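Local coordinates for protein nucleoporin NUP82 (Chaetomium thermophilum, PDB 5CWW) that forms a complex through its N-terminal beta-propeller domain with NUP159 and NUP145N and probably serves as a structural component of the nuclear pore complex, at residues Ala101-Arg107 against His147-Gln151; Val176-Pro182 against Val254-Pro260; Ala227-Gln232 against Leu451-Ser455; Leu288-Pro294 against Ile354-Pro360. All blocks are in the same frame, centred on the assembly; numbering follows the deposited sequence.

Interaction 1 (Ala101-Arg107 against His147-Gln151); sequences AATAGYR and HLHIQ
This contact joins two successive blades of the N-terminal beta-propeller. The loop leading into strand 106-110, the fourth strand of the sheet that starts at 49-52, meets the loop between strands 137-141 and 160-162 of the next sheet. Ala101 and Ala102 turn their carbonyls to Ile150: Ala101 O is 3.5 Å from Ile150 CG2, and Ala102 O is 3.4 Å from Ile150 CD1. Thr103 opens a type II beta turn that ends at Tyr106, closed by a weak bond from Tyr106 N to Thr103 O (3.4 Å). Ala104, extended at -69/134, sets its CB 3.9 Å from Ile150 CD1; Ile150 is in the mt rotamer, which brings its end up to the turn. Gly105 takes the third turn position with positive phi (74/19), and its N donates to Leu148 O at 2.9 Å, with CA atoms 4.7 Å apart. Leu148, also mt, closes a short 3-10 segment and sets CD2 against the start of the strand, 3.8 Å from Tyr106 N. Tyr106 and Arg107 are extended, Gly105 and Arg107 pairing with Asp68 and Trp66 of strand 63-68. The Tyr106 CB points away from the loop, whereas that of Arg107 points toward it. The Arg107 guanidinium makes a cation-pi contact with Phe156, and its edge faces the loop backbone, where NE donates to His147 O at 3.1 Å.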
# COMPACT_ATOMS: atom_id res chain seq x y z
N ALA B 101 -8.37 -20.98 -30.35
CA ALA B 101 -9.02 -20.33 -31.48
C ALA B 101 -10.19 -21.16 -31.99
O ALA B 101 -11.09 -20.64 -32.67
CB ALA B 101 -8.03 -20.07 -32.60
N ALA B 102 -10.19 -22.46 -31.68
CA ALA B 102 -11.26 -23.35 -32.08
C ALA B 102 -12.43 -23.30 -31.10
O ALA B 102 -13.54 -23.72 -31.43
CB ALA B 102 -10.75 -24.78 -32.20
N THR B 103 -12.18 -22.77 -29.91
CA THR B 103 -13.20 -22.67 -28.87
C THR B 103 -13.73 -21.25 -28.78
O THR B 103 -12.98 -20.30 -28.54
CB THR B 103 -12.65 -23.10 -27.50
OG1 THR B 103 -11.99 -24.36 -27.62
CG2 THR B 103 -13.78 -23.22 -26.48
N ALA B 104 -15.04 -21.10 -28.95
CA ALA B 104 -15.68 -19.79 -28.88
C ALA B 104 -15.66 -19.25 -27.46
O ALA B 104 -15.96 -19.97 -26.50
CB ALA B 104 -17.11 -19.87 -29.39
N GLY B 105 -15.30 -17.98 -27.31
CA GLY B 105 -15.29 -17.33 -26.02
C GLY B 105 -14.14 -17.77 -25.13
O GLY B 105 -14.19 -17.59 -23.91
N TYR B 106 -13.10 -18.34 -25.73
CA TYR B 106 -11.93 -18.80 -24.99
C TYR B 106 -10.66 -18.60 -25.80
O TYR B 106 -10.58 -18.98 -26.96
CB TYR B 106 -12.08 -20.27 -24.61
CG TYR B 106 -10.84 -20.84 -23.94
CD1 TYR B 106 -10.48 -20.44 -22.66
CD2 TYR B 106 -10.04 -21.77 -24.58
CE1 TYR B 106 -9.35 -20.95 -22.04
CE2 TYR B 106 -8.91 -22.29 -23.97
CZ TYR B 106 -8.57 -21.87 -22.70
OH TYR B 106 -7.45 -22.39 -22.09
N ARG B 107 -9.66 -18.00 -25.16
CA ARG B 107 -8.37 -17.75 -25.80
C ARG B 107 -7.24 -17.85 -24.78
O ARG B 107 -7.44 -17.57 -23.60
CB ARG B 107 -8.34 -16.38 -26.47
CG ARG B 107 -8.85 -16.36 -27.91
CD ARG B 107 -7.87 -17.03 -28.85
NE ARG B 107 -7.92 -16.45 -30.19
CZ ARG B 107 -7.02 -16.67 -31.14
NH1 ARG B 107 -5.98 -17.47 -30.92
NH2 ARG B 107 -7.15 -16.09 -32.33
N HIS B 147 -11.40 -11.16 -30.88
CA HIS B 147 -10.49 -12.30 -30.94
C HIS B 147 -11.04 -13.53 -30.21
O HIS B 147 -10.46 -14.61 -30.29
CB HIS B 147 -9.12 -11.93 -30.37
CG HIS B 147 -8.34 -10.99 -31.24
ND1 HIS B 147 -7.56 -11.43 -32.28
CD2 HIS B 147 -8.21 -9.65 -31.20
CE1 HIS B 147 -6.98 -10.39 -32.86
NE2 HIS B 147 -7.36 -9.30 -32.23
N LEU B 148 -12.15 -13.35 -29.49
CA LEU B 148 -12.78 -14.46 -28.78
C LEU B 148 -13.68 -15.29 -29.69
O LEU B 148 -14.06 -16.41 -29.34
CB LEU B 148 -13.58 -13.94 -27.58
CG LEU B 148 -12.75 -13.48 -26.38
CD1 LEU B 148 -13.63 -12.76 -25.37
CD2 LEU B 148 -12.05 -14.66 -25.72
N HIS B 149 -14.04 -14.74 -30.85
CA HIS B 149 -14.84 -15.47 -31.82
C HIS B 149 -13.97 -16.42 -32.65
O HIS B 149 -12.80 -16.13 -32.90
CB HIS B 149 -15.59 -14.51 -32.75
CG HIS B 149 -16.46 -13.53 -32.03
ND1 HIS B 149 -17.50 -13.93 -31.21
CD2 HIS B 149 -16.46 -12.18 -32.00
CE1 HIS B 149 -18.10 -12.86 -30.71
NE2 HIS B 149 -17.49 -11.79 -31.18
N ILE B 150 -14.55 -17.53 -33.08
CA ILE B 150 -13.84 -18.49 -33.92
C ILE B 150 -13.62 -17.92 -35.31
O ILE B 150 -12.67 -18.29 -36.00
CB ILE B 150 -14.61 -19.83 -34.03
CG1 ILE B 150 -14.92 -20.39 -32.64
CG2 ILE B 150 -13.82 -20.85 -34.84
CD1 ILE B 150 -15.87 -21.57 -32.64
N GLN B 151 -14.50 -17.00 -35.71
CA GLN B 151 -14.42 -16.39 -37.03
C GLN B 151 -13.14 -15.59 -37.22
O GLN B 151 -12.66 -15.42 -38.34
CB GLN B 151 -15.63 -15.48 -37.27
CG GLN B 151 -16.97 -16.20 -37.19
CD GLN B 151 -18.15 -15.27 -37.40
OE1 GLN B 151 -17.97 -14.06 -37.55
NE2 GLN B 151 -19.35 -15.83 -37.42

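Interaction 2 (Val176-Pro182 against Val254-Pro260); sequences VSAVWHP and VAAACFP
Here the first strands of two consecutive propeller blades, 176-180 and 254-258, pack side by side near the centre of the chain. They run almost parallel (9°), the segment axes coming within 5.7 Å, and no backbone hydrogen bond joins them: each pairs mainly within its own blade, with strand 189-194 and strand 272-276 respectively, and carries a classic beta bulge there, at Val176-Ser177 and Ala255-Ala256; Val254 also bonds to Glu195. Side chains therefore bridge the gap. Ser177 lies opposite Ala256 (CA atoms 5.7 Å apart), and its m rotamer lets OG accept from Ala257 N at 3.0 Å. Further along, Val179 CG2 is 3.8 Å from Phe259 CD2. Beyond the strands the two segments close around Phe259 (chi1 m), which buries the most surface here. His181, its NE2 hydrogen-bonded to Leu287 O, meets that ring obliquely, centroids 4.5 Å apart and planes at 50°. Pro182 covers one face in a CH-pi contact, its CD 3.8 Å from the Phe259 ring centroid.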
# COMPACT_ATOMS: atom_id res chain seq x y z
N VAL B 176 4.83 -5.51 -4.19
CA VAL B 176 3.77 -5.89 -3.26
C VAL B 176 2.40 -5.46 -3.75
O VAL B 176 1.44 -6.23 -3.68
CB VAL B 176 4.04 -5.28 -1.87
CG1 VAL B 176 2.87 -5.48 -0.95
CG2 VAL B 176 5.30 -5.90 -1.26
N SER B 177 2.31 -4.24 -4.25
CA SER B 177 1.05 -3.72 -4.76
C SER B 177 1.25 -2.96 -6.06
O SER B 177 2.26 -2.29 -6.27
CB SER B 177 0.40 -2.80 -3.73
OG SER B 177 0.20 -3.47 -2.50
N ALA B 178 0.26 -3.10 -6.93
CA ALA B 178 0.14 -2.28 -8.13
C ALA B 178 -1.28 -1.78 -8.21
O ALA B 178 -2.22 -2.58 -8.34
CB ALA B 178 0.52 -3.08 -9.37
N VAL B 179 -1.46 -0.47 -8.11
CA VAL B 179 -2.78 0.13 -8.14
C VAL B 179 -2.80 1.33 -9.07
O VAL B 179 -1.88 2.15 -9.06
CB VAL B 179 -3.24 0.56 -6.72
CG1 VAL B 179 -3.48 -0.66 -5.85
CG2 VAL B 179 -2.22 1.49 -6.08
N TRP B 180 -3.84 1.42 -9.88
CA TRP B 180 -3.96 2.50 -10.85
C TRP B 180 -4.45 3.74 -10.13
O TRP B 180 -5.31 3.66 -9.25
CB TRP B 180 -4.91 2.10 -11.98
CG TRP B 180 -4.42 0.90 -12.75
CD1 TRP B 180 -4.67 -0.42 -12.46
CD2 TRP B 180 -3.59 0.90 -13.92
NE1 TRP B 180 -4.05 -1.23 -13.38
CE2 TRP B 180 -3.38 -0.44 -14.28
CE3 TRP B 180 -3.01 1.91 -14.69
CZ2 TRP B 180 -2.61 -0.80 -15.39
CZ3 TRP B 180 -2.24 1.55 -15.78
CH2 TRP B 180 -2.05 0.21 -16.12
N HIS B 181 -3.92 4.90 -10.50
CA HIS B 181 -4.29 6.14 -9.83
C HIS B 181 -5.71 6.55 -10.24
O HIS B 181 -6.01 6.62 -11.43
CB HIS B 181 -3.31 7.26 -10.15
CG HIS B 181 -3.34 8.38 -9.15
ND1 HIS B 181 -4.43 9.19 -8.98
CD2 HIS B 181 -2.42 8.80 -8.25
CE1 HIS B 181 -4.18 10.08 -8.03
NE2 HIS B 181 -2.96 9.86 -7.57
N PRO B 182 -6.60 6.80 -9.26
CA PRO B 182 -7.99 7.16 -9.56
C PRO B 182 -8.13 8.39 -10.46
O PRO B 182 -9.15 8.54 -11.14
CB PRO B 182 -8.58 7.46 -8.18
CG PRO B 182 -7.73 6.75 -7.22
CD PRO B 182 -6.36 6.71 -7.81
N VAL B 254 6.38 -3.34 3.60
CA VAL B 254 5.01 -3.10 3.14
C VAL B 254 4.28 -4.41 2.88
O VAL B 254 4.82 -5.32 2.23
CB VAL B 254 4.99 -2.26 1.85
CG1 VAL B 254 3.55 -1.99 1.40
CG2 VAL B 254 5.73 -0.95 2.06
N ALA B 255 3.06 -4.50 3.40
CA ALA B 255 2.19 -5.64 3.14
C ALA B 255 1.28 -5.36 1.95
O ALA B 255 1.09 -6.21 1.09
CB ALA B 255 1.35 -5.96 4.37
N ALA B 256 0.73 -4.15 1.90
CA ALA B 256 -0.14 -3.75 0.80
C ALA B 256 -0.40 -2.25 0.81
O ALA B 256 -0.22 -1.59 1.83
CB ALA B 256 -1.46 -4.51 0.85
N ALA B 257 -0.84 -1.74 -0.33
CA ALA B 257 -1.18 -0.33 -0.46
C ALA B 257 -2.41 -0.20 -1.35
O ALA B 257 -2.66 -1.05 -2.21
CB ALA B 257 -0.03 0.45 -1.04
N CYS B 258 -3.18 0.86 -1.13
CA CYS B 258 -4.36 1.10 -1.94
C CYS B 258 -4.72 2.57 -1.98
O CYS B 258 -4.33 3.34 -1.10
CB CYS B 258 -5.55 0.29 -1.41
SG CYS B 258 -6.11 0.82 0.21
N PHE B 259 -5.44 2.96 -3.03
CA PHE B 259 -6.14 4.23 -3.07
C PHE B 259 -7.56 3.98 -2.61
O PHE B 259 -8.06 2.85 -2.73
CB PHE B 259 -6.14 4.84 -4.47
CG PHE B 259 -4.83 5.45 -4.87
CD1 PHE B 259 -4.42 6.66 -4.34
CD2 PHE B 259 -4.01 4.82 -5.79
CE1 PHE B 259 -3.21 7.23 -4.70
CE2 PHE B 259 -2.80 5.38 -6.16
CZ PHE B 259 -2.40 6.59 -5.61
N PRO B 260 -8.23 5.01 -2.07
CA PRO B 260 -9.64 4.80 -1.77
C PRO B 260 -10.43 4.44 -3.02
O PRO B 260 -10.05 4.80 -4.13
CB PRO B 260 -10.08 6.16 -1.23
CG PRO B 260 -8.86 6.71 -0.60
CD PRO B 260 -7.73 6.27 -1.51

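Interaction 3 (Ala227-Gln232 against Leu451-Ser455); sequences ATYLDQ and LPPRS
Neither segment is helix or strand. Residues 227-232 end in a type I beta turn from Tyr229 to Gln232, while Leu451, Pro452 and Pro453 run extended with polyproline II-like angles. Tyr229 lies opposite Pro452 and Leu230 opposite Leu451, with CA atoms 5.1 and 4.7 Å apart, and a single backbone bond joins the segments, Leu230 N to Pro452 O at 3.0 Å. The turn is braced internally by Gln232, whose OE1 accepts from Thr228 N (2.6 Å) and Tyr229 N (2.8 Å). The CB of Leu451 points toward 227-232, its CD1 3.7 Å from Ala227 CB. Arg454 reaches back over the Tyr229 ring, CG 4.0 Å from the centroid in a CH-pi contact, and forms a salt bridge through NE to Asp231 OD1 at 2.6 Å. The contact links an inter-blade connection to the long loop before strand 469-476, and Thr228 OG1 makes a weak hydrogen bond to the backbone of the neighbouring NUP145N chain. Apolar near Leu451 and charged at Arg454, this surface contact holds the two loops together by mixed chemistry, with little regular backbone pairing.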
# COMPACT_ATOMS: atom_id res chain seq x y z
N ALA B 227 12.68 12.49 7.54
CA ALA B 227 13.07 13.79 6.99
C ALA B 227 12.47 14.93 7.80
O ALA B 227 11.45 14.76 8.47
CB ALA B 227 12.65 13.89 5.54
N THR B 228 13.10 16.10 7.71
CA THR B 228 12.68 17.27 8.47
C THR B 228 12.05 18.34 7.58
O THR B 228 11.10 19.00 7.99
CB THR B 228 13.88 17.90 9.22
OG1 THR B 228 14.46 16.92 10.09
CG2 THR B 228 13.44 19.10 10.05
N TYR B 229 12.57 18.49 6.36
CA TYR B 229 12.11 19.54 5.46
C TYR B 229 11.63 18.97 4.13
O TYR B 229 12.09 17.91 3.70
CB TYR B 229 13.23 20.56 5.22
CG TYR B 229 13.75 21.18 6.50
CD1 TYR B 229 13.02 22.16 7.16
CD2 TYR B 229 14.97 20.80 7.04
CE1 TYR B 229 13.48 22.74 8.33
CE2 TYR B 229 15.44 21.37 8.21
CZ TYR B 229 14.70 22.34 8.85
OH TYR B 229 15.16 22.91 10.01
N LEU B 230 10.71 19.68 3.48
CA LEU B 230 10.05 19.18 2.27
C LEU B 230 10.96 19.09 1.05
O LEU B 230 10.60 18.47 0.05
CB LEU B 230 8.83 20.06 1.93
CG LEU B 230 9.03 21.57 1.74
CD1 LEU B 230 9.74 21.94 0.44
CD2 LEU B 230 7.69 22.27 1.78
N ASP B 231 12.14 19.71 1.12
CA ASP B 231 13.04 19.76 -0.03
C ASP B 231 14.22 18.80 0.11
O ASP B 231 15.12 18.79 -0.73
CB ASP B 231 13.56 21.19 -0.25
CG ASP B 231 14.21 21.77 0.99
OD1 ASP B 231 14.67 21.00 1.86
OD2 ASP B 231 14.26 23.02 1.10
N GLN B 232 14.21 17.99 1.16
CA GLN B 232 15.24 16.96 1.33
C GLN B 232 15.06 15.89 0.26
O GLN B 232 14.05 15.85 -0.44
CB GLN B 232 15.18 16.35 2.72
CG GLN B 232 15.58 17.31 3.84
CD GLN B 232 15.62 16.64 5.20
OE1 GLN B 232 14.95 17.07 6.13
NE2 GLN B 232 16.41 15.58 5.32
N LEU B 451 6.02 18.34 4.75
CA LEU B 451 6.99 18.73 5.76
C LEU B 451 7.22 20.24 5.68
O LEU B 451 6.93 20.85 4.65
CB LEU B 451 8.30 17.98 5.59
CG LEU B 451 8.25 16.49 5.92
CD1 LEU B 451 9.48 15.78 5.36
CD2 LEU B 451 8.15 16.28 7.42
N PRO B 452 7.72 20.85 6.76
CA PRO B 452 7.96 22.30 6.75
C PRO B 452 9.01 22.74 5.74
O PRO B 452 9.85 21.93 5.35
CB PRO B 452 8.45 22.58 8.18
CG PRO B 452 8.02 21.43 8.99
CD PRO B 452 7.99 20.25 8.08
N PRO B 453 8.97 24.01 5.32
CA PRO B 453 10.08 24.57 4.53
C PRO B 453 11.26 24.89 5.44
O PRO B 453 11.08 25.03 6.65
CB PRO B 453 9.48 25.83 3.93
CG PRO B 453 8.45 26.26 4.92
CD PRO B 453 7.89 24.99 5.51
N ARG B 454 12.45 25.02 4.87
CA ARG B 454 13.64 25.34 5.65
C ARG B 454 13.56 26.76 6.22
O ARG B 454 14.31 27.11 7.13
CB ARG B 454 14.90 25.19 4.79
CG ARG B 454 15.15 23.76 4.35
CD ARG B 454 16.40 23.65 3.49
NE ARG B 454 16.60 22.28 3.02
CZ ARG B 454 17.21 21.33 3.71
NH1 ARG B 454 17.67 21.57 4.93
NH2 ARG B 454 17.35 20.12 3.18
N SER B 455 12.64 27.56 5.69
CA SER B 455 12.42 28.92 6.17
C SER B 455 11.98 28.92 7.63
O SER B 455 12.32 29.82 8.39
CB SER B 455 11.36 29.62 5.30
OG SER B 455 11.69 29.54 3.93

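Interaction 4 (Leu288-Pro294 against Ile354-Pro360); sequences LPQRWTP and IEVYTRP
A short antiparallel beta ladder pairs strand 291-292 with strand 354-358, closing the base of a helical insertion in the propeller. Trp292 and Tyr357 form the hydrogen-bonded pair, with Trp292 N to Tyr357 O at 2.8 Å and Tyr357 N to Trp292 O at 2.9 Å; Arg291 and Thr358 are the neighbouring non-hydrogen-bonded pair, CA atoms 4.3 Å apart, their CB atoms on the opposite face of the sheet. Just past the ladder, Arg359 N donates to Gln290 O at 2.8 Å. The p rotamer of Trp292 folds its indole across the partner strand, so that NE1 donates to Thr358 O (3.1 Å) and Tyr357 CB sits over the five-membered ring, 3.9 Å from its centroid. Tyr357, chi1 m, places CD1 3.6 Å from Pro294 CD and donates its OH to Glu355 OE1 at 2.9 Å. Arg359 leaves with chi1 t, then bends (chi3 m) so that NE (2.9 Å) and NH2 (3.0 Å) both donate to Leu288 O; the face of its guanidinium lies against the backbone of Pro289 and Gln290. Around the ladder, Trp292 packs on Ile337 of helix 321-338, Leu288 and Pro360 both touch Trp333 of that helix, Pro294 and Tyr357 lie on Ile299 of helix 298-315, and Val356 pairs with Lys343 of strand 343-345.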
# COMPACT_ATOMS: atom_id res chain seq x y z
N LEU B 288 -0.06 12.75 -6.45
CA LEU B 288 -0.55 12.93 -7.81
C LEU B 288 0.53 12.64 -8.84
O LEU B 288 1.71 12.91 -8.60
CB LEU B 288 -1.08 14.35 -8.01
CG LEU B 288 -2.42 14.71 -7.35
CD1 LEU B 288 -2.66 16.20 -7.45
CD2 LEU B 288 -3.56 13.95 -8.01
N PRO B 289 0.14 12.09 -10.00
CA PRO B 289 1.09 12.05 -11.12
C PRO B 289 1.32 13.45 -11.68
O PRO B 289 0.65 14.39 -11.23
CB PRO B 289 0.41 11.13 -12.14
CG PRO B 289 -1.02 11.12 -11.77
CD PRO B 289 -1.09 11.33 -10.30
N GLN B 290 2.25 13.60 -12.62
CA GLN B 290 2.56 14.91 -13.19
C GLN B 290 1.33 15.58 -13.78
O GLN B 290 1.20 16.80 -13.75
CB GLN B 290 3.64 14.78 -14.26
CG GLN B 290 4.99 14.35 -13.73
CD GLN B 290 6.06 14.32 -14.80
OE1 GLN B 290 7.16 14.85 -14.60
NE2 GLN B 290 5.76 13.70 -15.93
N ARG B 291 0.44 14.76 -14.32
CA ARG B 291 -0.81 15.24 -14.89
C ARG B 291 -1.96 14.40 -14.37
O ARG B 291 -1.81 13.19 -14.19
CB ARG B 291 -0.75 15.20 -16.42
CG ARG B 291 0.01 16.37 -17.03
CD ARG B 291 0.30 16.14 -18.50
NE ARG B 291 1.55 15.40 -18.70
CZ ARG B 291 2.75 15.96 -18.80
NH1 ARG B 291 2.89 17.28 -18.73
NH2 ARG B 291 3.83 15.21 -18.98
N TRP B 292 -3.11 15.02 -14.13
CA TRP B 292 -4.23 14.34 -13.49
C TRP B 292 -5.58 14.87 -13.97
O TRP B 292 -5.69 16.01 -14.44
CB TRP B 292 -4.13 14.46 -11.97
CG TRP B 292 -4.05 15.88 -11.46
CD1 TRP B 292 -3.05 16.78 -11.69
CD2 TRP B 292 -5.01 16.55 -10.63
NE1 TRP B 292 -3.33 17.97 -11.06
CE2 TRP B 292 -4.53 17.85 -10.41
CE3 TRP B 292 -6.23 16.17 -10.06
CZ2 TRP B 292 -5.22 18.78 -9.63
CZ3 TRP B 292 -6.92 17.10 -9.30
CH2 TRP B 292 -6.41 18.38 -9.09
N THR B 293 -6.60 14.03 -13.85
CA THR B 293 -7.95 14.35 -14.30
C THR B 293 -8.94 14.21 -13.14
O THR B 293 -9.24 13.10 -12.72
CB THR B 293 -8.39 13.42 -15.45
OG1 THR B 293 -7.52 13.60 -16.57
CG2 THR B 293 -9.83 13.71 -15.87
N PRO B 294 -9.44 15.34 -12.63
CA PRO B 294 -10.44 15.28 -11.55
C PRO B 294 -11.87 15.26 -12.07
O PRO B 294 -12.13 15.82 -13.14
CB PRO B 294 -10.17 16.56 -10.77
CG PRO B 294 -9.74 17.53 -11.82
CD PRO B 294 -9.00 16.73 -12.87
N ILE B 354 -12.05 15.67 -21.65
CA ILE B 354 -12.07 15.98 -20.23
C ILE B 354 -10.87 16.82 -19.80
O ILE B 354 -9.81 16.78 -20.42
CB ILE B 354 -12.08 14.67 -19.39
CG1 ILE B 354 -12.47 14.93 -17.94
CG2 ILE B 354 -10.73 13.95 -19.49
CD1 ILE B 354 -13.91 15.37 -17.75
N GLU B 355 -11.07 17.58 -18.73
CA GLU B 355 -10.07 18.49 -18.20
C GLU B 355 -8.84 17.77 -17.66
O GLU B 355 -8.95 16.77 -16.95
CB GLU B 355 -10.69 19.35 -17.09
CG GLU B 355 -11.83 20.24 -17.57
CD GLU B 355 -12.37 21.13 -16.46
OE1 GLU B 355 -12.04 20.90 -15.28
OE2 GLU B 355 -13.13 22.07 -16.78
N VAL B 356 -7.67 18.30 -18.00
CA VAL B 356 -6.40 17.74 -17.54
C VAL B 356 -5.56 18.84 -16.89
O VAL B 356 -5.25 19.85 -17.52
CB VAL B 356 -5.60 17.10 -18.69
CG1 VAL B 356 -4.30 16.51 -18.17
CG2 VAL B 356 -6.44 16.04 -19.38
N TYR B 357 -5.21 18.63 -15.63
CA TYR B 357 -4.38 19.56 -14.88
C TYR B 357 -2.99 18.97 -14.66
O TYR B 357 -2.80 17.76 -14.77
CB TYR B 357 -5.01 19.89 -13.53
CG TYR B 357 -6.36 20.56 -13.61
CD1 TYR B 357 -7.52 19.82 -13.82
CD2 TYR B 357 -6.49 21.94 -13.46
CE1 TYR B 357 -8.75 20.43 -13.89
CE2 TYR B 357 -7.72 22.56 -13.53
CZ TYR B 357 -8.85 21.80 -13.74
OH TYR B 357 -10.08 22.41 -13.81
N THR B 358 -2.03 19.84 -14.36
CA THR B 358 -0.70 19.40 -13.97
C THR B 358 -0.58 19.45 -12.45
O THR B 358 -1.31 20.19 -11.79
CB THR B 358 0.41 20.27 -14.60
OG1 THR B 358 0.47 21.53 -13.92
CG2 THR B 358 0.14 20.49 -16.08
N ARG B 359 0.31 18.64 -11.90
CA ARG B 359 0.51 18.62 -10.46
C ARG B 359 1.12 19.94 -10.01
O ARG B 359 2.06 20.43 -10.62
CB ARG B 359 1.43 17.47 -10.05
CG ARG B 359 1.57 17.30 -8.55
CD ARG B 359 2.95 16.77 -8.18
NE ARG B 359 3.19 15.44 -8.72
CZ ARG B 359 4.09 15.13 -9.65
NH1 ARG B 359 4.86 16.07 -10.19
NH2 ARG B 359 4.21 13.88 -10.05
N PRO B 360 0.56 20.54 -8.94
CA PRO B 360 1.22 21.70 -8.34
C PRO B 360 2.66 21.38 -7.95
O PRO B 360 2.92 20.29 -7.45
CB PRO B 360 0.37 22.00 -7.11
CG PRO B 360 -0.99 21.51 -7.48
CD PRO B 360 -0.75 20.28 -8.32
O HOH W 1 7.28 14.05 -11.50

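From the N terminus, interaction 1 comes first: it closes a loop from 101-107 to 147-151 that is done before any other contact opens, and ties the first two blades in sequence. Interaction 2 then joins the opening strands of the next two blades. Interaction 3 starts inside that span, at 227-232, and reaches forward to 451-455, so the two cross; it joins the connection after helix 221-225 to the loop before strand 469-476. Nested within interaction 3 is interaction 4, which shuts off the helical insertion 298-338. Interactions 2 and 4 touch, His181 CD2 lying 3.5 Å from Pro289 CD, while interactions 1 and 3 stand on opposite sides of the chain's centre, their centres 57 Å apart.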